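Local coordinates for protein peptide chain release factor subunit 1 (Methanosarcina mazei, PDB 3IR9) that probably directs the termination of translation at the stop codons UAA, UAG and UGA, the piece described here being its zinc-binding C-terminal domain, at residues A[28-33]-A[141-146]; A[67-72]-A[148-153]. All coordinates share one frame; numbering follows the deposited sequence.

Contact 1 (A[28-33]-A[141-146])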
ATOM      1  N   GLY A  28     -10.660  -6.014  15.346  1.00 56.74           N
ATOM      2  CA  GLY A  28     -12.074  -5.791  15.088  1.00 39.18           C
ATOM      3  C   GLY A  28     -12.561  -6.502  13.835  1.00 39.44           C
ATOM      4  O   GLY A  28     -13.662  -7.053  13.819  1.00156.64           O
ATOM      5  N   GLN A  29     -11.736  -6.504  12.788  1.00127.31           N
ATOM      6  CA  GLN A  29     -12.071  -7.173  11.531  1.00 45.40           C
ATOM      7  C   GLN A  29     -12.162  -8.692  11.688  1.00 53.78           C
ATOM      8  O   GLN A  29     -13.016  -9.332  11.079  1.00102.93           O
ATOM      9  CB  GLN A  29     -11.053  -6.830  10.438  1.00 50.71           C
ATOM     10  CG  GLN A  29     -10.949  -5.352  10.092  1.00 48.57           C
ATOM     11  CD  GLN A  29     -10.029  -5.104   8.906  1.00 50.54           C
ATOM     12  OE1 GLN A  29      -9.747  -6.018   8.130  1.00 61.64           O
ATOM     13  NE2 GLN A  29      -9.559  -3.869   8.761  1.00 56.46           N
ATOM     14  N   LYS A  30     -11.267  -9.265  12.491  1.00 57.49           N
ATOM     15  CA  LYS A  30     -11.296 -10.695  12.772  1.00 54.11           C
ATOM     16  C   LYS A  30     -12.562 -11.068  13.525  1.00 37.17           C
ATOM     17  O   LYS A  30     -13.409 -11.790  13.004  1.00 89.25           O
ATOM     18  CB  LYS A  30     -10.078 -11.114  13.595  1.00 66.83           C
ATOM     19  CG  LYS A  30      -8.802 -11.274  12.789  1.00 86.11           C
ATOM     20  CD  LYS A  30      -7.696 -11.880  13.647  1.00181.83           C
ATOM     21  CE  LYS A  30      -6.438 -12.162  12.834  1.00 75.93           C
ATOM     22  NZ  LYS A  30      -5.463 -12.980  13.609  1.00118.83           N
ATOM     23  N   ASN A  31     -12.679 -10.577  14.756  1.00 64.41           N
ATOM     24  CA  ASN A  31     -13.840 -10.853  15.598  1.00 72.52           C
ATOM     25  C   ASN A  31     -15.161 -10.668  14.867  1.00 97.81           C
ATOM     26  O   ASN A  31     -16.132 -11.368  15.144  1.00 58.48           O
ATOM     27  CB  ASN A  31     -13.824  -9.973  16.850  1.00 81.63           C
ATOM     28  CG  ASN A  31     -12.691 -10.318  17.790  1.00117.60           C
ATOM     29  OD1 ASN A  31     -12.461  -9.630  18.786  1.00 64.68           O
ATOM     30  ND2 ASN A  31     -11.971 -11.390  17.476  1.00 63.04           N
ATOM     31  N   ALA A  32     -15.191  -9.728  13.928  1.00 82.67           N
ATOM     32  CA  ALA A  32     -16.405  -9.445  13.170  1.00 63.90           C
ATOM     33  C   ALA A  32     -16.752 -10.566  12.185  1.00122.06           C
ATOM     34  O   ALA A  32     -17.906 -11.000  12.116  1.00 65.76           O
ATOM     35  CB  ALA A  32     -16.287  -8.112  12.456  1.00 64.41           C
ATOM     36  N   VAL A  33     -15.764 -11.027  11.419  1.00 51.70           N
ATOM     37  CA  VAL A  33     -15.979 -12.151  10.522  1.00 45.16           C
ATOM     38  C   VAL A  33     -16.393 -13.358  11.354  1.00 49.83           C
ATOM     39  O   VAL A  33     -17.336 -14.075  11.019  1.00 92.28           O
ATOM     40  CB  VAL A  33     -14.719 -12.492   9.693  1.00 51.44           C
ATOM     41  CG1 VAL A  33     -15.026 -13.621   8.723  1.00 45.49           C
ATOM     42  CG2 VAL A  33     -14.216 -11.267   8.935  1.00 42.42           C
ATOM     43  N   THR A 141      -8.108  -8.657   2.693  1.00 50.48           N
ATOM     44  CA  THR A 141      -7.987  -9.992   2.145  1.00 34.25           C
ATOM     45  C   THR A 141      -6.688 -10.636   2.610  1.00 91.27           C
ATOM     46  O   THR A 141      -5.872 -11.074   1.796  1.00157.40           O
ATOM     47  CB  THR A 141      -7.970  -9.929   0.622  1.00 62.45           C
ATOM     48  OG1 THR A 141      -7.788 -11.245   0.086  1.00138.49           O
ATOM     49  CG2 THR A 141      -6.828  -9.020   0.151  1.00 67.74           C
ATOM     50  N   ASP A 142      -6.488 -10.687   3.922  1.00 73.38           N
ATOM     51  CA  ASP A 142      -5.244 -11.220   4.462  1.00 88.28           C
ATOM     52  C   ASP A 142      -5.473 -12.477   5.304  1.00118.49           C
ATOM     53  O   ASP A 142      -5.193 -13.589   4.852  1.00 89.18           O
ATOM     54  CB  ASP A 142      -4.498 -10.148   5.259  1.00 52.35           C
ATOM     55  CG  ASP A 142      -4.203  -8.901   4.433  1.00112.77           C
ATOM     56  OD1 ASP A 142      -4.490  -8.898   3.217  1.00102.24           O
ATOM     57  OD2 ASP A 142      -3.681  -7.917   5.001  1.00 71.08           O
ATOM     58  N   PHE A 143      -5.982 -12.303   6.522  1.00 68.28           N
ATOM     59  CA  PHE A 143      -6.280 -13.449   7.381  1.00 56.24           C
ATOM     60  C   PHE A 143      -7.339 -14.332   6.735  1.00 52.62           C
ATOM     61  O   PHE A 143      -8.172 -13.851   5.967  1.00 94.73           O
ATOM     62  CB  PHE A 143      -6.715 -13.004   8.780  1.00 64.41           C
ATOM     63  CG  PHE A 143      -7.923 -12.114   8.791  1.00 61.91           C
ATOM     64  CD1 PHE A 143      -7.860 -10.827   8.278  1.00118.90           C
ATOM     65  CD2 PHE A 143      -9.117 -12.556   9.333  1.00 97.41           C
ATOM     66  CE1 PHE A 143      -8.971 -10.004   8.290  1.00 55.11           C
ATOM     67  CE2 PHE A 143     -10.230 -11.737   9.352  1.00 62.96           C
ATOM     68  CZ  PHE A 143     -10.156 -10.462   8.831  1.00 56.61           C
ATOM     69  N   ASP A 144      -7.301 -15.626   7.031  1.00 48.45           N
ATOM     70  CA  ASP A 144      -8.138 -16.571   6.304  1.00135.68           C
ATOM     71  C   ASP A 144      -9.580 -16.092   6.327  1.00 60.41           C
ATOM     72  O   ASP A 144     -10.240 -16.028   5.295  1.00 73.22           O
ATOM     73  CB  ASP A 144      -8.024 -17.981   6.893  1.00143.18           C
ATOM     74  CG  ASP A 144      -8.347 -19.067   5.876  1.00128.55           C
ATOM     75  OD1 ASP A 144      -8.068 -18.860   4.675  1.00111.23           O
ATOM     76  OD2 ASP A 144      -8.873 -20.129   6.276  1.00 77.31           O
ATOM     77  N   GLU A 145     -10.053 -15.741   7.515  1.00110.72           N
ATOM     78  CA  GLU A 145     -11.411 -15.263   7.696  1.00 55.31           C
ATOM     79  C   GLU A 145     -11.737 -14.223   6.634  1.00 57.26           C
ATOM     80  O   GLU A 145     -12.705 -14.364   5.888  1.00 48.69           O
ATOM     81  CB  GLU A 145     -11.572 -14.667   9.096  1.00 53.04           C
ATOM     82  CG  GLU A 145     -11.139 -15.591  10.241  1.00 91.77           C
ATOM     83  CD  GLU A 145      -9.625 -15.728  10.379  1.00 70.85           C
ATOM     84  OE1 GLU A 145      -9.004 -16.490   9.609  1.00 83.36           O
ATOM     85  OE2 GLU A 145      -9.053 -15.082  11.278  1.00 81.05           O
ATOM     86  N   GLY A 146     -10.908 -13.187   6.563  1.00 66.96           N
ATOM     87  CA  GLY A 146     -11.084 -12.125   5.589  1.00121.13           C
ATOM     88  C   GLY A 146     -10.845 -12.577   4.163  1.00 87.55           C
ATOM     89  O   GLY A 146     -11.220 -11.902   3.195  1.00 71.96           O
TER

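Contact 2 (A[67-72]-A[148-153])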
ATOM      1  N   LEU A  67     -20.649  -6.547   6.404  1.00 51.21           N
ATOM      2  CA  LEU A  67     -19.281  -6.973   6.109  1.00 39.96           C
ATOM      3  C   LEU A  67     -18.942  -6.917   4.613  1.00 33.06           C
ATOM      4  O   LEU A  67     -19.622  -7.522   3.784  1.00 63.13           O
ATOM      5  CB  LEU A  67     -19.013  -8.374   6.673  1.00 59.13           C
ATOM      6  CG  LEU A  67     -19.191  -8.532   8.188  1.00 70.09           C
ATOM      7  CD1 LEU A  67     -20.571  -9.081   8.522  1.00 60.09           C
ATOM      8  CD2 LEU A  67     -18.122  -9.438   8.770  1.00 45.51           C
ATOM      9  N   LEU A  68     -17.881  -6.182   4.285  1.00 78.96           N
ATOM     10  CA  LEU A  68     -17.418  -6.008   2.907  1.00 52.61           C
ATOM     11  C   LEU A  68     -15.920  -6.330   2.806  1.00 63.04           C
ATOM     12  O   LEU A  68     -15.128  -5.862   3.623  1.00 81.90           O
ATOM     13  CB  LEU A  68     -17.683  -4.568   2.438  1.00 57.80           C
ATOM     14  CG  LEU A  68     -19.044  -3.932   2.769  1.00 45.63           C
ATOM     15  CD1 LEU A  68     -19.133  -2.495   2.280  1.00 52.11           C
ATOM     16  CD2 LEU A  68     -20.191  -4.754   2.195  1.00149.71           C
ATOM     17  N   SER A  69     -15.526  -7.135   1.821  1.00 64.56           N
ATOM     18  CA  SER A  69     -14.108  -7.453   1.641  1.00 83.20           C
ATOM     19  C   SER A  69     -13.355  -6.248   1.092  1.00 57.53           C
ATOM     20  O   SER A  69     -13.925  -5.410   0.398  1.00 99.74           O
ATOM     21  CB  SER A  69     -13.909  -8.660   0.716  1.00 73.93           C
ATOM     22  OG  SER A  69     -12.562  -9.108   0.737  1.00 63.30           O
ATOM     23  N   GLU A  70     -12.069  -6.171   1.408  1.00121.80           N
ATOM     24  CA  GLU A  70     -11.224  -5.086   0.933  1.00 93.03           C
ATOM     25  C   GLU A  70     -10.883  -5.320  -0.542  1.00 45.57           C
ATOM     26  O   GLU A  70     -10.072  -4.604  -1.126  1.00 97.69           O
ATOM     27  CB  GLU A  70      -9.953  -5.022   1.785  1.00126.23           C
ATOM     28  CG  GLU A  70      -9.223  -3.684   1.808  1.00149.99           C
ATOM     29  CD  GLU A  70      -8.082  -3.671   2.818  1.00141.49           C
ATOM     30  OE1 GLU A  70      -8.354  -3.817   4.028  1.00118.99           O
ATOM     31  OE2 GLU A  70      -6.912  -3.520   2.405  1.00 77.11           O
ATOM     32  N   ASP A  71     -11.523  -6.323  -1.140  1.00 54.12           N
ATOM     33  CA  ASP A  71     -11.210  -6.721  -2.508  1.00 85.32           C
ATOM     34  C   ASP A  71     -12.355  -6.570  -3.503  1.00 62.12           C
ATOM     35  O   ASP A  71     -12.201  -6.894  -4.683  1.00 56.68           O
ATOM     36  CB  ASP A  71     -10.728  -8.166  -2.519  1.00 34.89           C
ATOM     37  CG  ASP A  71      -9.341  -8.311  -1.956  1.00 64.70           C
ATOM     38  OD1 ASP A  71      -8.803  -7.301  -1.454  1.00 68.25           O
ATOM     39  OD2 ASP A  71      -8.791  -9.429  -2.025  1.00 83.53           O
ATOM     40  N   LEU A  72     -13.496  -6.090  -3.023  1.00 62.12           N
ATOM     41  CA  LEU A  72     -14.676  -5.922  -3.862  1.00 74.75           C
ATOM     42  C   LEU A  72     -14.391  -5.048  -5.068  1.00133.01           C
ATOM     43  O   LEU A  72     -14.273  -3.825  -4.948  1.00 85.27           O
ATOM     44  CB  LEU A  72     -15.808  -5.283  -3.069  1.00 84.60           C
ATOM     45  CG  LEU A  72     -16.319  -6.038  -1.851  1.00 81.96           C
ATOM     46  CD1 LEU A  72     -17.250  -5.131  -1.077  1.00 54.35           C
ATOM     47  CD2 LEU A  72     -17.019  -7.321  -2.271  1.00 59.15           C
ATOM     48  N   GLN A 148     -11.721 -15.987   3.167  1.00 89.11           N
ATOM     49  CA  GLN A 148     -12.954 -16.715   2.892  1.00 66.59           C
ATOM     50  C   GLN A 148     -14.109 -15.755   2.633  1.00100.72           C
ATOM     51  O   GLN A 148     -14.944 -16.000   1.766  1.00 74.93           O
ATOM     52  CB  GLN A 148     -13.294 -17.665   4.041  1.00 62.03           C
ATOM     53  CG  GLN A 148     -12.272 -18.779   4.228  1.00144.24           C
ATOM     54  CD  GLN A 148     -12.872 -20.039   4.827  1.00163.19           C
ATOM     55  OE1 GLN A 148     -13.732 -19.974   5.706  1.00176.35           O
ATOM     56  NE2 GLN A 148     -12.418 -21.197   4.351  1.00 98.67           N
ATOM     57  N   LEU A 149     -14.146 -14.657   3.382  1.00 81.07           N
ATOM     58  CA  LEU A 149     -15.177 -13.645   3.187  1.00 91.99           C
ATOM     59  C   LEU A 149     -15.362 -13.344   1.702  1.00 79.76           C
ATOM     60  O   LEU A 149     -16.487 -13.351   1.197  1.00 66.00           O
ATOM     61  CB  LEU A 149     -14.837 -12.355   3.939  1.00 53.94           C
ATOM     62  CG  LEU A 149     -15.964 -11.317   3.972  1.00 58.52           C
ATOM     63  CD1 LEU A 149     -17.096 -11.774   4.890  1.00 37.69           C
ATOM     64  CD2 LEU A 149     -15.449  -9.954   4.396  1.00 44.17           C
HETATM   65  N   MSE A 150     -14.257 -13.087   1.005  1.00 75.68           N
HETATM   66  CA  MSE A 150     -14.309 -12.781  -0.423  1.00 70.30           C
HETATM   67  C   MSE A 150     -14.430 -14.050  -1.270  1.00 99.87           C
HETATM   68  O   MSE A 150     -15.124 -14.064  -2.291  1.00 82.25           O
HETATM   69  CB  MSE A 150     -13.094 -11.944  -0.854  1.00 50.47           C
HETATM   70  CG  MSE A 150     -13.070 -11.591  -2.346  1.00122.02           C
HETATM   71 SE   MSE A 150     -14.336 -10.193  -2.912  0.78120.75          SE
HETATM   72  CE  MSE A 150     -14.342 -10.515  -4.841  1.00125.60           C
ATOM     73  N   ASN A 151     -13.760 -15.114  -0.838  1.00 98.54           N
ATOM     74  CA  ASN A 151     -13.774 -16.381  -1.568  1.00127.31           C
ATOM     75  C   ASN A 151     -15.180 -16.952  -1.706  1.00130.52           C
ATOM     76  O   ASN A 151     -15.689 -17.146  -2.812  1.00 63.73           O
ATOM     77  CB  ASN A 151     -12.870 -17.410  -0.879  1.00 82.36           C
ATOM     78  CG  ASN A 151     -11.438 -16.930  -0.740  1.00118.83           C
ATOM     79  OD1 ASN A 151     -10.988 -16.059  -1.486  1.00132.08           O
ATOM     80  ND2 ASN A 151     -10.712 -17.499   0.220  1.00 81.34           N
ATOM     81  N   ALA A 152     -15.801 -17.220  -0.566  1.00 60.14           N
ATOM     82  CA  ALA A 152     -17.121 -17.828  -0.541  1.00 52.57           C
ATOM     83  C   ALA A 152     -18.249 -16.803  -0.637  1.00 44.90           C
ATOM     84  O   ALA A 152     -18.994 -16.786  -1.616  1.00128.57           O
ATOM     85  CB  ALA A 152     -17.283 -18.683   0.710  1.00 60.67           C
ATOM     86  N   PHE A 153     -18.362 -15.947   0.380  1.00167.88           N
ATOM     87  CA  PHE A 153     -19.546 -15.099   0.567  1.00 88.02           C
ATOM     88  C   PHE A 153     -19.651 -13.883  -0.351  1.00 81.50           C
ATOM     89  O   PHE A 153     -20.329 -12.916  -0.012  1.00 60.54           O
ATOM     90  CB  PHE A 153     -19.636 -14.619   2.016  1.00 70.59           C
ATOM     91  CG  PHE A 153     -19.659 -15.726   3.023  1.00 71.29           C
ATOM     92  CD1 PHE A 153     -18.649 -15.843   3.960  1.00 71.11           C
ATOM     93  CD2 PHE A 153     -20.689 -16.649   3.034  1.00 62.85           C
ATOM     94  CE1 PHE A 153     -18.668 -16.856   4.889  1.00 92.47           C
ATOM     95  CE2 PHE A 153     -20.715 -17.667   3.961  1.00 55.08           C
ATOM     96  CZ  PHE A 153     -19.702 -17.770   4.892  1.00102.34           C
TER

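Contact 1 (A[28-33]-A[141-146])
Phe-143 meets Gln-29, Lys-30 and Val-33 where the long helix 10-41 of this aRF1 C-terminal domain (eRF1 family, domain 3) passes the start of helix 144-151, Phe-143 itself holding the N-cap position. From Phe-143 CB, which lies 4.1 Å from Lys-30 CE, the phenyl group runs toward the long helix. Phe-143 CG sits between the backbone N and the carbonyl carbon (chi1 58°), and the ring is left with a backbone atom on one side, Gly-146 N, and Lys-30 CG on the other. The latter is a CH-pi contact: Lys-30 CG stands 4.0 Å from the Phe-143 ring centroid and 24° off the normal, displaced toward the rim, while the two side chains run antiparallel past one another. Farther out, Phe-143 CE2 has Val-33 CG2 at 4.0 Å near the ring plane, and at the tip Phe-143 CZ comes within 3.8 Å of Gln-29 O, obliquely. The Gln-29 side chain crosses that of Phe-143 at about a right angle, its amide plane turned 50° from the ring, and Gln-29 OE1 accepts a hydrogen bond from Ser-140 N. Glu-145 turns its carboxylate to Arg-34 in a salt bridge; Lys-30 NZ, 4.8 Å from Glu-145 OE2, is near but not in contact. The CB of Glu-145 packs on Val-33 CG1 at 3.6 Å.

Contact 2 (A[67-72]-A[148-153])
This is a partly buried, largely apolar helix-on-strand contact: Leu-149 and Met-150 of helix 144-151 rest on the end of strand 63-69 and the turn after it. The nearest CA atoms, those of Ser-69 and Met-150, are 5.7 Å apart. Leu-149 has CG anti to the backbone N (chi1 -171°), and its two methyls divide the work. Leu-149 CD2 lies 3.8 Å from Ser-69 N, against the strand backbone, whereas Leu-149 CD1 approaches Leu-67 CB at 4.3 Å. The strand beneath lies inside a mixed four-stranded sheet, between 156-160 and 135-139; strand 135-139, helix 144-151 and strand 156-160 follow in sequence, the two strands flanking 63-69. Backbone hydrogen bonds join Ser-69 and Leu-149 alike to Gly-155. Met-150, a selenomethionine, bends at chi2 (75°) and serves the type I turn from Ser-69 to Leu-72. Met-150 CB is 3.3 Å from Ser-69 OG, a close van der Waals contact of carbon with the hydroxyl oxygen, and Met-150 CG lies 4.2 Å from Asp-71 CB. Beyond the bend, Met-150 SE is 4.0 Å from Leu-72 CD2, the two side chains crossing obliquely; Leu-72 also touches Ile-156 of strand 156-160.

How the contacts relate
Both contacts use helix 144-151, but different parts of it: contact 1 sets its N-cap residue and first turn against helix 10-41, contact 2 its later residues against strand 63-69. Contact 1 is a surface contact, with one buried residue among five, and it mixes an aromatic ring with aliphatic and polar chains; the polar ends of Gln-29 and Glu-145 are bound outside it, at Ser-140 and Arg-34. Contact 2 lies nearer the chain centre, about 9 Å against 15 Å between centres, with four of seven residues buried, and is mostly leucine and selenomethionine, with Ser-69 and Asp-71 CB at the turn. The buried areas are similar, 265 and 282 Å². Leu-67 CD2 bridges the two, 3.9 Å from Val-33 CA.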